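Zgc:56074 (Danio rerio, PDB 3E9E) probably hydrolyses fructose-2,6-bisphosphate, and fructose-1,6-bisphosphate as well, restraining glycolysis and steering glucose carbon into the pentose phosphate pathway. Local coordinates at residues V54-L59 against T79-D84. The protein carries 1 engineered substitution. Sequence-based numbering, arbitrary orientation.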
ATOM      1  N   VAL A  54      12.391  -2.459   0.309  1.00 23.06           N
ATOM      2  CA  VAL A  54      11.179  -3.034  -0.288  1.00 23.03           C
ATOM      3  C   VAL A  54      10.482  -3.958   0.719  1.00 23.39           C
ATOM      4  O   VAL A  54      11.101  -4.917   1.218  1.00 23.90           O
ATOM      5  CB  VAL A  54      11.487  -3.828  -1.575  1.00 22.50           C
ATOM      6  CG1 VAL A  54      10.237  -4.556  -2.066  1.00 22.32           C
ATOM      7  CG2 VAL A  54      12.103  -2.899  -2.693  1.00 22.19           C
ATOM      8  N   PHE A  55       9.208  -3.665   0.975  1.00 22.86           N
ATOM      9  CA  PHE A  55       8.345  -4.395   1.928  1.00 23.36           C
ATOM     10  C   PHE A  55       7.091  -4.878   1.214  1.00 23.67           C
ATOM     11  O   PHE A  55       6.395  -4.077   0.548  1.00 22.16           O
ATOM     12  CB  PHE A  55       7.963  -3.489   3.106  1.00 23.18           C
ATOM     13  CG  PHE A  55       9.152  -2.848   3.762  1.00 23.11           C
ATOM     14  CD1 PHE A  55       9.888  -3.537   4.705  1.00 23.50           C
ATOM     15  CD2 PHE A  55       9.567  -1.571   3.379  1.00 23.95           C
ATOM     16  CE1 PHE A  55      11.026  -2.952   5.284  1.00 26.12           C
ATOM     17  CE2 PHE A  55      10.666  -0.979   3.940  1.00 22.41           C
ATOM     18  CZ  PHE A  55      11.410  -1.665   4.904  1.00 24.07           C
ATOM     19  N   VAL A  56       6.801  -6.178   1.362  1.00 23.11           N
ATOM     20  CA  VAL A  56       5.762  -6.830   0.567  1.00 24.43           C
ATOM     21  C   VAL A  56       4.903  -7.782   1.401  1.00 24.85           C
ATOM     22  O   VAL A  56       5.426  -8.531   2.236  1.00 24.81           O
ATOM     23  CB  VAL A  56       6.366  -7.640  -0.619  1.00 24.47           C
ATOM     24  CG1 VAL A  56       5.269  -8.099  -1.554  1.00 24.03           C
ATOM     25  CG2 VAL A  56       7.354  -6.784  -1.418  1.00 25.95           C
ATOM     26  N   SER A  57       3.589  -7.744   1.167  1.00 25.23           N
ATOM     27  CA  SER A  57       2.680  -8.769   1.665  1.00 25.28           C
ATOM     28  C   SER A  57       3.207 -10.145   1.260  1.00 26.16           C
ATOM     29  O   SER A  57       3.735 -10.314   0.154  1.00 25.99           O
ATOM     30  CB  SER A  57       1.301  -8.556   1.062  1.00 24.83           C
ATOM     31  OG  SER A  57       0.478  -9.708   1.198  1.00 24.71           O
ATOM     32  N   ASN A  58       3.095 -11.125   2.153  1.00 26.79           N
ATOM     33  CA  ASN A  58       3.544 -12.478   1.807  1.00 27.31           C
ATOM     34  C   ASN A  58       2.461 -13.321   1.092  1.00 27.14           C
ATOM     35  O   ASN A  58       2.640 -14.521   0.892  1.00 28.16           O
ATOM     36  CB  ASN A  58       4.132 -13.195   3.024  1.00 27.21           C
ATOM     37  CG  ASN A  58       3.079 -13.558   4.046  1.00 28.23           C
ATOM     38  OD1 ASN A  58       2.017 -12.959   4.099  1.00 29.92           O
ATOM     39  ND2 ASN A  58       3.369 -14.553   4.858  1.00 30.62           N
ATOM     40  N   LEU A  59       1.360 -12.695   0.694  1.00 25.78           N
ATOM     41  CA  LEU A  59       0.437 -13.314  -0.260  1.00 25.33           C
ATOM     42  C   LEU A  59       1.075 -13.323  -1.657  1.00 25.77           C
ATOM     43  O   LEU A  59       1.717 -12.338  -2.079  1.00 25.37           O
ATOM     44  CB  LEU A  59      -0.910 -12.577  -0.294  1.00 24.62           C
ATOM     45  CG  LEU A  59      -1.810 -12.716   0.931  1.00 24.63           C
ATOM     46  CD1 LEU A  59      -2.896 -11.648   0.985  1.00 21.81           C
ATOM     47  CD2 LEU A  59      -2.449 -14.127   0.992  1.00 24.44           C
ATOM     48  N   THR A  79      18.417  -4.693  -3.832  1.00 30.39           N
ATOM     49  CA  THR A  79      17.527  -4.469  -2.703  1.00 29.59           C
ATOM     50  C   THR A  79      16.805  -5.756  -2.328  1.00 30.10           C
ATOM     51  O   THR A  79      16.158  -6.389  -3.168  1.00 29.73           O
ATOM     52  CB  THR A  79      16.533  -3.294  -2.948  1.00 29.77           C
ATOM     53  OG1 THR A  79      17.262  -2.088  -3.214  1.00 28.88           O
ATOM     54  CG2 THR A  79      15.701  -3.054  -1.738  1.00 27.41           C
ATOM     55  N   GLU A  80      16.946  -6.150  -1.066  1.00 30.44           N
ATOM     56  CA  GLU A  80      16.233  -7.307  -0.543  1.00 31.44           C
ATOM     57  C   GLU A  80      14.746  -7.009  -0.402  1.00 30.64           C
ATOM     58  O   GLU A  80      14.351  -5.982   0.146  1.00 30.99           O
ATOM     59  CB  GLU A  80      16.789  -7.775   0.809  1.00 32.02           C
ATOM     60  CG  GLU A  80      16.173  -9.120   1.249  1.00 35.02           C
ATOM     61  CD  GLU A  80      16.376  -9.485   2.726  1.00 38.98           C
ATOM     62  OE1 GLU A  80      17.270  -8.919   3.394  1.00 38.57           O
ATOM     63  OE2 GLU A  80      15.619 -10.365   3.216  1.00 42.44           O
ATOM     64  N   MET A  81      13.930  -7.906  -0.931  1.00 30.41           N
ATOM     65  CA  MET A  81      12.494  -7.802  -0.789  1.00 30.61           C
ATOM     66  C   MET A  81      12.113  -8.411   0.557  1.00 29.70           C
ATOM     67  O   MET A  81      12.158  -9.618   0.714  1.00 30.45           O
ATOM     68  CB  MET A  81      11.810  -8.547  -1.937  1.00 30.76           C
ATOM     69  CG  MET A  81      10.317  -8.704  -1.779  1.00 32.74           C
ATOM     70  SD  MET A  81       9.582  -9.662  -3.120  1.00 35.69           S
ATOM     71  CE  MET A  81      10.304  -8.901  -4.549  1.00 35.05           C
ATOM     72  N   ILE A  82      11.775  -7.573   1.529  1.00 28.77           N
ATOM     73  CA  ILE A  82      11.299  -8.052   2.835  1.00 28.14           C
ATOM     74  C   ILE A  82       9.828  -8.457   2.763  1.00 27.92           C
ATOM     75  O   ILE A  82       8.983  -7.628   2.399  1.00 27.13           O
ATOM     76  CB  ILE A  82      11.466  -6.953   3.914  1.00 28.36           C
ATOM     77  CG1 ILE A  82      12.914  -6.440   3.957  1.00 27.47           C
ATOM     78  CG2 ILE A  82      10.968  -7.453   5.301  1.00 28.65           C
ATOM     79  CD1 ILE A  82      13.955  -7.522   4.270  1.00 30.02           C
ATOM     80  N   LEU A  83       9.524  -9.721   3.092  1.00 27.01           N
ATOM     81  CA  LEU A  83       8.132 -10.198   3.222  1.00 27.55           C
ATOM     82  C   LEU A  83       7.593  -9.847   4.603  1.00 27.42           C
ATOM     83  O   LEU A  83       8.241 -10.140   5.598  1.00 27.80           O
ATOM     84  CB  LEU A  83       8.021 -11.715   2.976  1.00 27.73           C
ATOM     85  CG  LEU A  83       8.412 -12.311   1.611  1.00 28.88           C
ATOM     86  CD1 LEU A  83       7.902 -13.742   1.493  1.00 32.32           C
ATOM     87  CD2 LEU A  83       7.887 -11.483   0.460  1.00 29.65           C
ATOM     88  N   ASP A  84       6.445  -9.171   4.669  1.00 26.89           N
ATOM     89  CA  ASP A  84       5.889  -8.758   5.950  1.00 26.59           C
ATOM     90  C   ASP A  84       4.408  -9.126   6.048  1.00 26.09           C
ATOM     91  O   ASP A  84       3.561  -8.493   5.425  1.00 26.15           O
ATOM     92  CB  ASP A  84       6.127  -7.248   6.207  1.00 27.38           C
ATOM     93  CG  ASP A  84       5.844  -6.849   7.653  1.00 28.05           C
ATOM     94  OD1 ASP A  84       5.105  -7.581   8.340  1.00 29.22           O
ATOM     95  OD2 ASP A  84       6.350  -5.806   8.119  1.00 30.49           O
TER
HETATM   96  O   HOH W   1      14.604  -3.956   1.674  1.00 26.71           O
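Ile82 N gives its hydrogen to Val54 O at 2.8 Å, Ile82 O in turn receives Val56 N, and Val56 O accepts Asp84 N in the straightest of the three bonds (2.7 Å, 169° at the hydrogen). Both Ile82 and Val56 thus use N-H and C=O across the same seam, the pattern of parallel strands. At the Val54 end, Val54 N and Glu80 O are too far apart to bond directly, and a water joins them: it accepts from Val54 N and donates to Glu80 O at 2.6 Å.

Strand 81-83 is the outermost on this side of the sheet, and strand 53-56 reaches it through helix 60-71 as a beta-alpha-beta crossover of the histidine phosphatase fold. Ser57 OG accepts Leu59 N in an ST turn and is also hydrogen-bonded to NE2 of His183, which probably stabilizes the transition state; this places the turn after strand 53-56 beside the active site.

On the face under helix 60-71, Met81 CG, anti to its own N (chi1 171°), lies against Val56 CG2 at 3.5 Å, with Val54 CG1 farther off; Val54 CG2 meets the Thr79 methyl CG2 at 3.7 Å. On the other face Phe55 and Ile82 run alongside, Phe55 CD1 3.8 Å from Ile82 CB, with Arg142 of helix 125-147 touching both. Beyond the strands, Asn58 CB rests against Leu83 CD1 at 4.1 Å, while Asn58 OD1 is hydrogen-bonded to NH1 of Arg88.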